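Local coordinates for oligopeptide ABC transporter, periplasmic oligopeptide-binding protein, putative (Thermotoga maritima MSB8, PDB 5IPW), which probably binds oligopeptides in the periplasm and hands them to an ABC transporter for uptake across the membrane, at residues G60-R65 with Y276-Y281; S394-P399 with A497-S502; D398-K403 with I581-L586. All coordinates share one frame; numbering follows the deposited sequence.

Interaction 1: G60-R65 with Y276-Y281; sequences GGTWRR and YVRHEY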
loop_
_atom_site.group_PDB
_atom_site.type_symbol
_atom_site.label_atom_id
_atom_site.label_comp_id
_atom_site.label_asym_id
_atom_site.label_seq_id
_atom_site.Cartn_x
_atom_site.Cartn_y
_atom_site.Cartn_z
ATOM N N GLY A 60 -2.979 -2.847 29.709
ATOM C CA GLY A 60 -1.741 -2.492 30.369
ATOM C C GLY A 60 -0.538 -2.611 29.475
ATOM O O GLY A 60 -0.661 -2.926 28.292
ATOM N N GLY A 61 0.627 -2.328 30.057
ATOM C CA GLY A 61 1.909 -2.646 29.443
ATOM C C GLY A 61 2.533 -1.531 28.638
ATOM O O GLY A 61 1.880 -0.539 28.294
ATOM N N THR A 62 3.822 -1.706 28.355
ATOM C CA THR A 62 4.573 -0.802 27.501
ATOM C C THR A 62 5.149 -1.621 26.366
ATOM O O THR A 62 5.902 -2.567 26.582
ATOM C CB THR A 62 5.703 -0.062 28.254
ATOM O OG1 THR A 62 5.141 0.770 29.278
ATOM C CG2 THR A 62 6.501 0.828 27.311
ATOM N N TRP A 63 4.779 -1.227 25.159
ATOM C CA TRP A 63 5.154 -1.904 23.944
ATOM C C TRP A 63 6.487 -1.318 23.481
ATOM O O TRP A 63 6.553 -0.162 23.039
ATOM C CB TRP A 63 4.022 -1.703 22.920
ATOM C CG TRP A 63 4.255 -2.124 21.507
ATOM C CD1 TRP A 63 5.322 -2.811 20.989
ATOM C CD2 TRP A 63 3.357 -1.904 20.422
ATOM N NE1 TRP A 63 5.146 -3.009 19.629
ATOM C CE2 TRP A 63 3.943 -2.467 19.266
ATOM C CE3 TRP A 63 2.104 -1.288 20.316
ATOM C CZ2 TRP A 63 3.320 -2.420 18.023
ATOM C CZ3 TRP A 63 1.494 -1.239 19.088
ATOM C CH2 TRP A 63 2.098 -1.802 17.953
ATOM N N ARG A 64 7.538 -2.131 23.588
ATOM C CA ARG A 64 8.890 -1.718 23.239
ATOM C C ARG A 64 9.175 -1.912 21.768
ATOM O O ARG A 64 9.066 -3.025 21.249
ATOM C CB ARG A 64 9.916 -2.509 24.051
ATOM C CG ARG A 64 9.769 -2.335 25.559
ATOM C CD ARG A 64 10.636 -3.319 26.319
ATOM N NE ARG A 64 10.206 -4.692 26.069
ATOM C CZ ARG A 64 10.926 -5.780 26.325
ATOM N NH1 ARG A 64 12.143 -5.692 26.861
ATOM N NH2 ARG A 64 10.420 -6.974 26.042
ATOM N N ARG A 65 9.540 -0.818 21.104
ATOM C CA ARG A 65 10.022 -0.865 19.732
ATOM C C ARG A 65 11.327 -0.084 19.619
ATOM O O ARG A 65 11.820 0.486 20.600
ATOM C CB ARG A 65 8.999 -0.240 18.785
ATOM C CG ARG A 65 7.590 -0.795 18.859
ATOM C CD ARG A 65 6.699 -0.107 17.823
ATOM N NE ARG A 65 6.379 -0.979 16.694
ATOM C CZ ARG A 65 6.545 -0.691 15.404
ATOM N NH1 ARG A 65 7.036 0.473 15.010
ATOM N NH2 ARG A 65 6.199 -1.586 14.482
ATOM N N TYR A 276 1.212 2.306 26.889
ATOM C CA TYR A 276 2.305 3.083 26.325
ATOM C C TYR A 276 3.025 2.303 25.247
ATOM O O TYR A 276 3.135 1.078 25.333
ATOM C CB TYR A 276 3.327 3.422 27.406
ATOM C CG TYR A 276 2.796 4.283 28.511
ATOM C CD1 TYR A 276 2.824 5.665 28.411
ATOM C CD2 TYR A 276 2.293 3.721 29.658
ATOM C CE1 TYR A 276 2.344 6.464 29.431
ATOM C CE2 TYR A 276 1.811 4.503 30.688
ATOM C CZ TYR A 276 1.834 5.876 30.567
ATOM O OH TYR A 276 1.339 6.655 31.590
ATOM N N VAL A 277 3.517 3.010 24.239
ATOM C CA VAL A 277 4.416 2.407 23.272
ATOM C C VAL A 277 5.652 3.288 23.197
ATOM O O VAL A 277 5.552 4.494 22.972
ATOM C CB VAL A 277 3.759 2.141 21.888
ATOM C CG1 VAL A 277 2.579 3.053 21.637
ATOM C CG2 VAL A 277 4.771 2.237 20.751
ATOM N N ARG A 278 6.813 2.675 23.435
ATOM C CA ARG A 278 8.068 3.412 23.488
ATOM C C ARG A 278 9.042 2.954 22.414
ATOM O O ARG A 278 9.300 1.763 22.247
ATOM C CB ARG A 278 8.677 3.356 24.901
ATOM C CG ARG A 278 9.847 2.412 25.148
ATOM C CD ARG A 278 10.038 2.222 26.647
ATOM N NE ARG A 278 11.425 2.302 27.096
ATOM C CZ ARG A 278 12.303 1.295 27.116
ATOM N NH1 ARG A 278 11.990 0.086 26.677
ATOM N NH2 ARG A 278 13.528 1.507 27.573
ATOM N N HIS A 279 9.546 3.924 21.661
ATOM C CA HIS A 279 10.589 3.683 20.674
ATOM C C HIS A 279 11.923 4.150 21.238
ATOM O O HIS A 279 12.032 5.279 21.736
ATOM C CB HIS A 279 10.296 4.441 19.385
ATOM C CG HIS A 279 9.096 3.939 18.651
ATOM N ND1 HIS A 279 7.812 4.108 19.120
ATOM C CD2 HIS A 279 8.983 3.283 17.473
ATOM C CE1 HIS A 279 6.960 3.567 18.272
ATOM N NE2 HIS A 279 7.644 3.069 17.259
ATOM N N GLU A 280 12.921 3.270 21.183
ATOM C CA GLU A 280 14.297 3.650 21.467
ATOM C C GLU A 280 14.989 4.106 20.187
ATOM O O GLU A 280 14.910 3.428 19.156
ATOM C CB GLU A 280 15.064 2.484 22.077
ATOM C CG GLU A 280 16.424 2.893 22.630
ATOM C CD GLU A 280 17.100 1.809 23.448
ATOM O OE1 GLU A 280 16.425 0.865 23.918
ATOM O OE2 GLU A 280 18.326 1.919 23.623
ATOM N N TYR A 281 15.658 5.259 20.245
ATOM C CA TYR A 281 16.498 5.680 19.129
ATOM C C TYR A 281 17.649 4.676 18.973
ATOM O O TYR A 281 18.279 4.276 19.948
ATOM C CB TYR A 281 17.060 7.105 19.300
ATOM C CG TYR A 281 18.047 7.456 18.195
ATOM C CD1 TYR A 281 17.610 7.991 16.988
ATOM C CD2 TYR A 281 19.414 7.198 18.342
ATOM C CE1 TYR A 281 18.501 8.284 15.964
ATOM C CE2 TYR A 281 20.315 7.483 17.326
ATOM C CZ TYR A 281 19.856 8.025 16.138
ATOM O OH TYR A 281 20.755 8.307 15.129
#

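Interaction 2: S394-P399 with A497-S502; sequences SPYFDP and AAQPLS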
loop_
_atom_site.group_PDB
_atom_site.type_symbol
_atom_site.label_atom_id
_atom_site.label_comp_id
_atom_site.label_asym_id
_atom_site.label_seq_id
_atom_site.Cartn_x
_atom_site.Cartn_y
_atom_site.Cartn_z
ATOM N N SER A 394 -5.240 -10.714 -1.757
ATOM C CA SER A 394 -5.526 -9.387 -2.279
ATOM C C SER A 394 -6.866 -9.402 -2.991
ATOM O O SER A 394 -7.207 -10.388 -3.634
ATOM C CB SER A 394 -4.417 -8.939 -3.230
ATOM O OG SER A 394 -4.497 -9.600 -4.479
ATOM N N PRO A 395 -7.621 -8.296 -2.901
ATOM C CA PRO A 395 -9.030 -8.302 -3.293
ATOM C C PRO A 395 -9.309 -8.953 -4.634
ATOM O O PRO A 395 -10.210 -9.783 -4.735
ATOM C CB PRO A 395 -9.393 -6.813 -3.353
ATOM C CG PRO A 395 -8.098 -6.069 -3.321
ATOM C CD PRO A 395 -7.159 -6.941 -2.558
ATOM N N TYR A 396 -8.524 -8.591 -5.643
ATOM C CA TYR A 396 -8.787 -9.004 -7.019
ATOM C C TYR A 396 -7.897 -10.163 -7.468
ATOM O O TYR A 396 -7.826 -10.453 -8.666
ATOM C CB TYR A 396 -8.606 -7.805 -7.947
ATOM C CG TYR A 396 -9.108 -6.521 -7.337
ATOM C CD1 TYR A 396 -10.457 -6.353 -7.049
ATOM C CD2 TYR A 396 -8.232 -5.486 -7.018
ATOM C CE1 TYR A 396 -10.926 -5.182 -6.475
ATOM C CE2 TYR A 396 -8.690 -4.312 -6.445
ATOM C CZ TYR A 396 -10.036 -4.165 -6.176
ATOM O OH TYR A 396 -10.497 -3.003 -5.610
ATOM N N PHE A 397 -7.249 -10.827 -6.506
ATOM C CA PHE A 397 -6.360 -11.965 -6.762
ATOM C C PHE A 397 -6.860 -12.887 -7.861
ATOM O O PHE A 397 -8.045 -13.233 -7.900
ATOM C CB PHE A 397 -6.189 -12.790 -5.488
ATOM C CG PHE A 397 -5.369 -14.034 -5.677
ATOM C CD1 PHE A 397 -3.992 -13.974 -5.627
ATOM C CD2 PHE A 397 -5.974 -15.262 -5.902
ATOM C CE1 PHE A 397 -3.218 -15.107 -5.792
ATOM C CE2 PHE A 397 -5.209 -16.402 -6.070
ATOM C CZ PHE A 397 -3.831 -16.324 -6.012
ATOM N N ASP A 398 -5.948 -13.295 -8.741
ATOM C CA ASP A 398 -6.292 -14.186 -9.841
ATOM C C ASP A 398 -5.489 -15.480 -9.743
ATOM O O ASP A 398 -4.272 -15.476 -9.957
ATOM C CB ASP A 398 -6.060 -13.507 -11.188
ATOM C CG ASP A 398 -6.759 -14.230 -12.323
ATOM O OD1 ASP A 398 -6.779 -15.479 -12.313
ATOM O OD2 ASP A 398 -7.301 -13.560 -13.226
ATOM N N PRO A 399 -6.174 -16.594 -9.417
ATOM C CA PRO A 399 -5.500 -17.885 -9.235
ATOM C C PRO A 399 -5.052 -18.492 -10.566
ATOM O O PRO A 399 -3.959 -19.059 -10.654
ATOM C CB PRO A 399 -6.573 -18.749 -8.571
ATOM C CG PRO A 399 -7.873 -18.168 -9.024
ATOM C CD PRO A 399 -7.642 -16.710 -9.299
ATOM N N ALA A 497 1.197 -5.095 -5.964
ATOM C CA ALA A 497 0.342 -6.087 -6.603
ATOM C C ALA A 497 -0.705 -6.657 -5.635
ATOM O O ALA A 497 -1.090 -7.819 -5.747
ATOM C CB ALA A 497 1.199 -7.202 -7.179
ATOM N N ALA A 498 -1.146 -5.838 -4.681
ATOM C CA ALA A 498 -2.275 -6.175 -3.817
ATOM C C ALA A 498 -3.438 -5.258 -4.159
ATOM O O ALA A 498 -4.503 -5.718 -4.573
ATOM C CB ALA A 498 -1.895 -6.027 -2.355
ATOM N N GLN A 499 -3.222 -3.956 -3.991
ATOM C CA GLN A 499 -4.203 -2.954 -4.367
ATOM C C GLN A 499 -3.621 -2.127 -5.509
ATOM O O GLN A 499 -3.000 -1.086 -5.280
ATOM C CB GLN A 499 -4.564 -2.075 -3.170
ATOM C CG GLN A 499 -5.621 -1.027 -3.478
ATOM C CD GLN A 499 -6.812 -1.610 -4.201
ATOM O OE1 GLN A 499 -6.852 -1.633 -5.427
ATOM N NE2 GLN A 499 -7.773 -2.119 -3.446
ATOM N N PRO A 500 -3.814 -2.599 -6.751
ATOM C CA PRO A 500 -3.236 -1.940 -7.919
ATOM C C PRO A 500 -3.810 -0.563 -8.190
ATOM O O PRO A 500 -3.095 0.288 -8.682
ATOM C CB PRO A 500 -3.615 -2.868 -9.082
ATOM C CG PRO A 500 -4.119 -4.117 -8.461
ATOM C CD PRO A 500 -4.690 -3.710 -7.150
ATOM N N LEU A 501 -5.081 -0.349 -7.856
ATOM C CA LEU A 501 -5.810 0.851 -8.283
ATOM C C LEU A 501 -5.307 2.191 -7.729
ATOM O O LEU A 501 -5.671 3.245 -8.248
ATOM C CB LEU A 501 -7.299 0.680 -7.991
ATOM C CG LEU A 501 -7.964 -0.376 -8.881
ATOM C CD1 LEU A 501 -9.249 -0.899 -8.256
ATOM C CD2 LEU A 501 -8.236 0.182 -10.272
ATOM N N SER A 502 -4.480 2.153 -6.691
ATOM C CA SER A 502 -3.770 3.346 -6.223
ATOM C C SER A 502 -2.506 3.623 -7.049
ATOM O O SER A 502 -1.947 4.720 -6.980
ATOM C CB SER A 502 -3.385 3.180 -4.752
ATOM O OG SER A 502 -2.482 2.098 -4.582
HETATM O O HOH W 1 -6.072 -7.947 -5.885
#

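Interaction 3: D398-K403 with I581-L586; sequences DPEWEK and IHRENL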
loop_
_atom_site.group_PDB
_atom_site.type_symbol
_atom_site.label_atom_id
_atom_site.label_comp_id
_atom_site.label_asym_id
_atom_site.label_seq_id
_atom_site.Cartn_x
_atom_site.Cartn_y
_atom_site.Cartn_z
ATOM N N ASP A 398 -5.948 -13.295 -8.741
ATOM C CA ASP A 398 -6.292 -14.186 -9.841
ATOM C C ASP A 398 -5.489 -15.480 -9.743
ATOM O O ASP A 398 -4.272 -15.476 -9.957
ATOM C CB ASP A 398 -6.060 -13.507 -11.188
ATOM C CG ASP A 398 -6.759 -14.230 -12.323
ATOM O OD1 ASP A 398 -6.779 -15.479 -12.313
ATOM O OD2 ASP A 398 -7.301 -13.560 -13.226
ATOM N N PRO A 399 -6.174 -16.594 -9.417
ATOM C CA PRO A 399 -5.500 -17.885 -9.235
ATOM C C PRO A 399 -5.052 -18.492 -10.566
ATOM O O PRO A 399 -3.959 -19.059 -10.654
ATOM C CB PRO A 399 -6.573 -18.749 -8.571
ATOM C CG PRO A 399 -7.873 -18.168 -9.024
ATOM C CD PRO A 399 -7.642 -16.710 -9.299
ATOM N N GLU A 400 -5.892 -18.352 -11.591
ATOM C CA GLU A 400 -5.576 -18.828 -12.932
ATOM C C GLU A 400 -4.311 -18.101 -13.409
ATOM O O GLU A 400 -3.288 -18.728 -13.700
ATOM C CB GLU A 400 -6.746 -18.555 -13.892
ATOM C CG GLU A 400 -8.104 -19.132 -13.494
ATOM C CD GLU A 400 -8.485 -20.384 -14.268
ATOM O OE1 GLU A 400 -7.607 -21.241 -14.502
ATOM O OE2 GLU A 400 -9.673 -20.520 -14.632
ATOM N N TRP A 401 -4.385 -16.769 -13.423
ATOM C CA TRP A 401 -3.291 -15.904 -13.866
ATOM C C TRP A 401 -2.023 -16.050 -13.023
ATOM O O TRP A 401 -0.928 -15.810 -13.519
ATOM C CB TRP A 401 -3.756 -14.440 -13.902
ATOM C CG TRP A 401 -2.763 -13.470 -14.488
ATOM C CD1 TRP A 401 -1.854 -13.720 -15.475
ATOM C CD2 TRP A 401 -2.601 -12.090 -14.137
ATOM N NE1 TRP A 401 -1.123 -12.589 -15.744
ATOM C CE2 TRP A 401 -1.562 -11.572 -14.937
ATOM C CE3 TRP A 401 -3.228 -11.240 -13.215
ATOM C CZ2 TRP A 401 -1.127 -10.247 -14.840
ATOM C CZ3 TRP A 401 -2.797 -9.922 -13.123
ATOM C CH2 TRP A 401 -1.758 -9.440 -13.934
ATOM N N GLU A 402 -2.148 -16.448 -11.761
ATOM C CA GLU A 402 -0.957 -16.762 -10.974
ATOM C C GLU A 402 -0.211 -17.940 -11.594
ATOM O O GLU A 402 1.012 -18.018 -11.490
ATOM C CB GLU A 402 -1.294 -17.078 -9.509
ATOM C CG GLU A 402 -0.055 -17.370 -8.647
ATOM C CD GLU A 402 -0.368 -17.725 -7.196
ATOM O OE1 GLU A 402 -1.529 -18.049 -6.896
ATOM O OE2 GLU A 402 0.556 -17.693 -6.349
ATOM N N LYS A 403 -0.951 -18.851 -12.227
ATOM C CA LYS A 403 -0.356 -20.063 -12.802
ATOM C C LYS A 403 -0.046 -19.961 -14.286
ATOM O O LYS A 403 0.922 -20.566 -14.749
ATOM C CB LYS A 403 -1.219 -21.301 -12.507
ATOM C CG LYS A 403 -0.953 -21.940 -11.145
ATOM C CD LYS A 403 0.507 -21.815 -10.699
ATOM C CE LYS A 403 0.687 -22.048 -9.210
ATOM N NZ LYS A 403 1.949 -21.413 -8.732
ATOM N N ILE A 581 -7.528 -10.793 -19.339
ATOM C CA ILE A 581 -6.740 -10.288 -20.456
ATOM C C ILE A 581 -5.237 -10.535 -20.241
ATOM O O ILE A 581 -4.582 -11.163 -21.069
ATOM C CB ILE A 581 -7.043 -8.797 -20.701
ATOM C CG1 ILE A 581 -8.411 -8.667 -21.387
ATOM C CG2 ILE A 581 -5.938 -8.158 -21.528
ATOM C CD1 ILE A 581 -8.944 -7.252 -21.519
ATOM N N HIS A 582 -4.704 -10.080 -19.115
ATOM C CA HIS A 582 -3.297 -10.324 -18.781
ATOM C C HIS A 582 -2.939 -11.809 -18.694
ATOM O O HIS A 582 -1.760 -12.172 -18.675
ATOM C CB HIS A 582 -2.932 -9.657 -17.447
ATOM C CG HIS A 582 -2.567 -8.210 -17.564
ATOM N ND1 HIS A 582 -1.259 -7.780 -17.646
ATOM C CD2 HIS A 582 -3.334 -7.094 -17.600
ATOM C CE1 HIS A 582 -1.238 -6.462 -17.732
ATOM N NE2 HIS A 582 -2.483 -6.021 -17.706
ATOM N N ARG A 583 -3.953 -12.660 -18.596
ATOM C CA ARG A 583 -3.763 -14.102 -18.494
ATOM C C ARG A 583 -3.580 -14.696 -19.878
ATOM O O ARG A 583 -2.673 -15.485 -20.112
ATOM C CB ARG A 583 -4.993 -14.717 -17.837
ATOM C CG ARG A 583 -4.771 -16.037 -17.138
ATOM C CD ARG A 583 -5.913 -16.292 -16.167
ATOM N NE ARG A 583 -7.228 -16.227 -16.818
ATOM C CZ ARG A 583 -8.379 -15.932 -16.211
ATOM N NH1 ARG A 583 -8.425 -15.649 -14.913
ATOM N NH2 ARG A 583 -9.502 -15.907 -16.920
ATOM N N GLU A 584 -4.468 -14.303 -20.783
ATOM C CA GLU A 584 -4.462 -14.784 -22.158
ATOM C C GLU A 584 -3.263 -14.251 -22.958
ATOM O O GLU A 584 -2.704 -14.969 -23.788
ATOM C CB GLU A 584 -5.796 -14.434 -22.829
ATOM C CG GLU A 584 -6.931 -15.332 -22.346
ATOM C CD GLU A 584 -8.317 -14.747 -22.552
ATOM O OE1 GLU A 584 -9.295 -15.477 -22.290
ATOM O OE2 GLU A 584 -8.440 -13.574 -22.966
ATOM N N ASN A 585 -2.881 -13.001 -22.698
ATOM C CA ASN A 585 -1.636 -12.427 -23.214
ATOM C C ASN A 585 -0.645 -12.360 -22.069
ATOM O O ASN A 585 -1.011 -11.986 -20.970
ATOM C CB ASN A 585 -1.871 -11.019 -23.739
ATOM C CG ASN A 585 -3.046 -10.936 -24.697
ATOM O OD1 ASN A 585 -2.860 -10.897 -25.909
ATOM N ND2 ASN A 585 -4.263 -10.899 -24.159
ATOM N N LEU A 586 0.606 -12.716 -22.305
ATOM C CA LEU A 586 1.583 -12.734 -21.213
ATOM C C LEU A 586 2.664 -11.676 -21.397
ATOM O O LEU A 586 3.856 -11.990 -21.463
ATOM C CB LEU A 586 2.183 -14.137 -21.060
ATOM C CG LEU A 586 1.734 -14.937 -19.835
ATOM C CD1 LEU A 586 0.228 -14.922 -19.651
ATOM C CD2 LEU A 586 2.233 -16.368 -19.957
#

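Interaction 1: G60-R65 with Y276-Y281
Trp63 and Arg65 exchange backbone hydrogen bonds with Tyr276, Arg278 and Glu280 in the regular alternation of a parallel ladder. Tyr276 N donates to Gly61 O at 3.2 Å, Trp63 N to Tyr276 O, Arg278 N to Trp63 O, Arg65 N to Arg278 O, and Glu280 N to Arg65 O. Alpha hydrogens add to the ladder, with Thr62 CA lying 3.2 Å from Tyr276 O.

The two strands run with their directions 20° apart. They form one end of a mixed four-stranded sheet in which 62-67 is the outermost strand and 276-281 lies next to it, with 252-257 beyond; 210 residues separate the paired segments along the chain.

Apolar and aromatic contacts gather on the face that carries Trp63, Val277, Arg65 and His279, where Leu79 of helix 73-80 packs. Trp63 CB sits 4.0 Å from Val277 CB. Arg65 CD lies 3.6 Å above the Trp63 ring plane, toward the rim. Arg65 CB makes a CH-pi contact over one face of the His279 imidazole, and Arg65 CD comes within 3.4 Å of His279 NE2. The arginine chain bends at chi3 (107°), which turns NE; Arg65 NH1 makes a weak bond to His279 NE2, which lies at the edge of the guanidinium. Trp63 NE1 donates to Met299 O.

The other face is more polar and partly exposed. Thr62 CG2 rests 3.9 Å from Arg278 CD, while OG1 lies near Tyr276 CB. Arg64 and Arg278 run side by side, Arg64 CG at the edge of the Arg278 guanidinium. Their like charges would probably repel, but Arg64 NH2 pairs with Asp298 and Arg278 makes a cation-pi contact with Phe252.

Interaction 2: S394-P399 with A497-S502
A buried loop-to-loop contact, bridged by water and filled in around a tyrosine, joins 394-399 to 497-502, its centre about 11 Å from the centre of the chain. Ser394 to Phe397 form a type I beta turn, closed by the bond from Phe397 N to Ser394 O. No direct hydrogen bond crosses between the segments; a water, which donates to Ser394 OG, 2.7 Å away, and to Ala498 O at 3.0 Å, bridges the two loops. Ser394 OG also bonds to Val391 O.

Beside it, Ser394 CB lies 3.5 Å from Ala498 O, and the Pro395 ring leans on the same carbonyl through CD. Tyr396 reaches further across. Pro395 CB lies 3.7 Å above the centre of the Tyr396 ring, whereas Gln499 OE1 and Pro500 CD come in at the edge, Gln499 OE1 being 3.4 Å from Tyr396 CE2. Leu501 CD1 touches the phenol near its tip, 3.6 Å from Tyr396 OH. The Gln499 chain bends at chi2 (48°), and its amide is held at both ends: OE1 takes Leu501 N on a lone pair, while NE2 donates to Gly91 O.

Helix 568-584 touches both loops, the one leading to helix 399-403 and the one after strand 489-494: Ile571 meets Tyr396 and Leu501, and Met575 meets Tyr396 and Pro500.

Interaction 3: D398-K403 with I581-L586
Trp401 lies with one indole face against His582 CB, joining the short, weakly bonded helix 399-403 to the C-terminal end of helix 568-584. Asp398 is the N-cap of the short helix: its OD1 accepts from Trp401 N at 2.9 Å, from above the carboxylate plane.

The close packing is around the buried indole and Arg583. Trp401 CG is anti to the backbone N (chi1 -174°); the six-membered ring lies obliquely to the His582 ring, the planes 45° apart and the centroids 5.1 Å from each other. His582 NE2 in turn bonds to Ile507 O. Arg583 runs its aliphatic chain past the tryptophan, Arg583 CD 3.6 Å from Trp401 CB. An alanine in place of Trp401 would probably open a gap over His582 CB and leave that side chain less firmly held. Arg583 NH1 makes a salt bridge with Asp398, reaching Asp398 OD2 at 2.9 Å and, more weakly, OD1 at 3.1 Å; Thr579 OG1 also bonds to OD2.

The loose side is exposed Glu400. Its CB meets Arg583 CD, but Glu400 OE2 stays 5.0 Å from Arg583 NH1, too far for a salt bridge.

Overall arrangement
Along the chain, interaction 1 closes before the other two open. Its centre is about 34 Å from that of interaction 2 and about 44 Å from that of interaction 3, which lies on the opposite side of the chain's centre. Interactions 2 and 3 are neighbours, centres about 13 Å apart. They share Asp398 and Pro399, where the loop 394-399 runs into helix 399-403, and helix 568-584 serves both, packing beside interaction 2 and supplying a segment of interaction 3. Interaction 1 instead builds the edge of a separate mixed sheet. It lies well apart from the adjoining pair, consistent with the multi-domain architecture of family 5 solute-binding proteins.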